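Local coordinates for ACYL carrier protein ACPA (Mycobacterium tuberculosis, PDB 2CGQ) that probably serves as an acyl carrier protein, holding acyl chains on a phosphopantetheine arm for delivery to partner enzymes, at residues E29-T34 / T67-E72. Residues are numbered along the deposited sequence; the frame is centred on the assembly and turned at random. Where two conformers were deposited one is given.
Sequences EAINAT and TELEDE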
loop_
_atom_site.group_PDB
_atom_site.type_symbol
_atom_site.label_atom_id
_atom_site.label_comp_id
_atom_site.label_asym_id
_atom_site.label_seq_id
_atom_site.Cartn_x
_atom_site.Cartn_y
_atom_site.Cartn_z
ATOM N N GLU A 29 8.986 0.593 6.114
ATOM C CA GLU A 29 8.445 0.166 7.412
ATOM C C GLU A 29 7.118 0.833 7.717
ATOM O O GLU A 29 6.202 0.204 8.245
ATOM C CB GLU A 29 9.429 0.450 8.551
ATOM C CG GLU A 29 10.538 -0.575 8.622
ATOM C CD GLU A 29 11.548 -0.228 9.707
ATOM O OE1 GLU A 29 12.717 0.092 9.355
ATOM O OE2 GLU A 29 11.135 -0.197 10.898
ATOM N N ALA A 30 7.028 2.123 7.413
ATOM C CA ALA A 30 5.785 2.863 7.573
ATOM C C ALA A 30 4.695 2.352 6.660
ATOM O O ALA A 30 3.530 2.235 7.058
ATOM C CB ALA A 30 6.018 4.316 7.322
ATOM N N ILE A 31 5.047 2.021 5.415
ATOM C CA ILE A 31 4.020 1.510 4.504
ATOM C C ILE A 31 3.532 0.163 5.014
ATOM O O ILE A 31 2.326 -0.116 4.981
ATOM C CB ILE A 31 4.528 1.455 3.050
ATOM C CG1 ILE A 31 4.747 2.896 2.541
ATOM C CG2 ILE A 31 3.581 0.664 2.188
ATOM C CD1 ILE A 31 5.552 2.958 1.221
ATOM N N ASN A 32 4.460 -0.676 5.493
ATOM C CA ASN A 32 4.102 -1.985 6.056
ATOM C C ASN A 32 3.179 -1.836 7.230
ATOM O O ASN A 32 2.183 -2.558 7.334
ATOM C CB ASN A 32 5.334 -2.775 6.493
ATOM C CG ASN A 32 6.226 -3.146 5.353
ATOM O OD1 ASN A 32 5.832 -3.099 4.161
ATOM N ND2 ASN A 32 7.446 -3.560 5.697
ATOM N N ALA A 33 3.491 -0.897 8.120
ATOM C CA ALA A 33 2.629 -0.640 9.300
ATOM C C ALA A 33 1.206 -0.248 8.864
ATOM O O ALA A 33 0.248 -0.721 9.475
ATOM C CB ALA A 33 3.230 0.439 10.160
ATOM N N THR A 34 1.082 0.591 7.830
ATOM C CA THR A 34 -0.239 1.027 7.334
ATOM C C THR A 34 -0.986 -0.174 6.753
ATOM O O THR A 34 -2.198 -0.388 6.996
ATOM C CB THR A 34 -0.044 2.167 6.307
ATOM O OG1 THR A 34 0.511 3.313 7.036
ATOM C CG2 THR A 34 -1.367 2.542 5.603
ATOM N N THR A 67 -5.757 6.075 0.019
ATOM C CA THR A 67 -6.135 7.292 0.689
ATOM C C THR A 67 -5.345 7.480 2.013
ATOM O O THR A 67 -4.892 8.604 2.334
ATOM C CB THR A 67 -7.659 7.377 0.854
ATOM O OG1 THR A 67 -8.156 6.289 1.657
ATOM C CG2 THR A 67 -8.373 7.410 -0.508
ATOM N N GLU A 68 -5.205 6.400 2.815
ATOM C CA GLU A 68 -4.344 6.476 4.010
ATOM C C GLU A 68 -2.920 6.956 3.687
ATOM O O GLU A 68 -2.347 7.758 4.433
ATOM C CB GLU A 68 -4.337 5.158 4.805
ATOM C CG GLU A 68 -3.745 5.282 6.213
ATOM C CD GLU A 68 -4.245 4.242 7.233
ATOM O OE1 GLU A 68 -3.521 3.994 8.233
ATOM O OE2 GLU A 68 -5.362 3.705 7.043
ATOM N N LEU A 69 -2.302 6.401 2.652
ATOM C CA LEU A 69 -0.973 6.807 2.256
ATOM C C LEU A 69 -0.925 8.232 1.737
ATOM O O LEU A 69 -0.021 9.012 2.107
ATOM C CB LEU A 69 -0.427 5.868 1.185
ATOM C CG LEU A 69 -0.161 4.425 1.651
ATOM C CD1 LEU A 69 0.240 3.616 0.435
ATOM C CD2 LEU A 69 0.858 4.388 2.683
ATOM N N GLU A 70 -1.944 8.624 0.961
ATOM C CA GLU A 70 -2.004 10.047 0.560
ATOM C C GLU A 70 -2.046 10.983 1.774
ATOM O O GLU A 70 -1.328 11.993 1.855
ATOM C CB GLU A 70 -3.262 10.296 -0.305
ATOM C CG GLU A 70 -3.165 9.638 -1.701
ATOM C CD GLU A 70 -4.345 10.011 -2.622
ATOM O OE1 GLU A 70 -5.493 10.141 -2.097
ATOM O OE2 GLU A 70 -4.139 10.142 -3.870
ATOM N N ASP A 71 -2.847 10.621 2.765
ATOM C CA ASP A 71 -2.914 11.444 3.958
ATOM C C ASP A 71 -1.644 11.347 4.818
ATOM O O ASP A 71 -1.234 12.335 5.431
ATOM C CB ASP A 71 -4.128 11.039 4.809
ATOM C CG ASP A 71 -5.456 11.594 4.260
ATOM O OD1 ASP A 71 -5.417 12.680 3.630
ATOM O OD2 ASP A 71 -6.524 10.968 4.501
ATOM N N GLU A 72 -1.101 10.138 4.944
ATOM C CA GLU A 72 0.069 9.885 5.808
ATOM C C GLU A 72 1.290 10.600 5.305
ATOM O O GLU A 72 2.066 11.162 6.072
ATOM C CB GLU A 72 0.361 8.391 5.906
ATOM C CG GLU A 72 1.554 8.054 6.797
ATOM C CD GLU A 72 1.714 6.559 7.028
ATOM O OE1 GLU A 72 2.549 6.191 7.900
ATOM O OE2 GLU A 72 1.015 5.769 6.320
HETATM O O HOH W 1 2.791 3.971 9.144
HETATM O O HOH W 2 -1.149 4.664 8.539
#
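T34 lays its methyl against the aliphatic part of E68, in one of its two conformers, and the end of L69. Its CG2 lies 3.7 Å from E68 CG and 4.1 Å from L69 CD2. OG1 sits beside the backbone N, opposite the carbonyl carbon (chi1 -66°), which points it at E72, while CG2, anti to the N, faces E68. T34 OG1 donates a hydrogen bond of 2.6 Å to E72 OE2. The hydroxyl comes in on the syn side of the carboxylate, 18° out of its plane. E72 reaches it with an extended chain that slides past T34. The other carboxylate oxygen, E72 OE1, passes 4.0 Å from A30 CB. A water donates to both E72 OE1 and the carbonyl oxygen of A30, tying the carboxylate to a second turn of helix 27-39. In the same E68 conformer, another water donates to T34 OG1 and to E68 OE1, and that glutamate salt-bridges R37.

Deeper in, I31 CG1 meets L69 CD2 at 4.2 Å, the two side chains crossing at about a right angle. Both also touch V91 of helix 88-96. The contact thus joins helices 27-39 and 59-73 of the acyl carrier helical bundle. The axes of the two short segments run at 136° to each other.

The interface grades from apolar to polar: I31 and L69 on the buried side, the T34 methyl between, carboxylates and water outside. The T34 hydroxyl gives one hydrogen bond to E72 and receives one from water. This probably fixes its rotation and favours a charged E72 carboxylate.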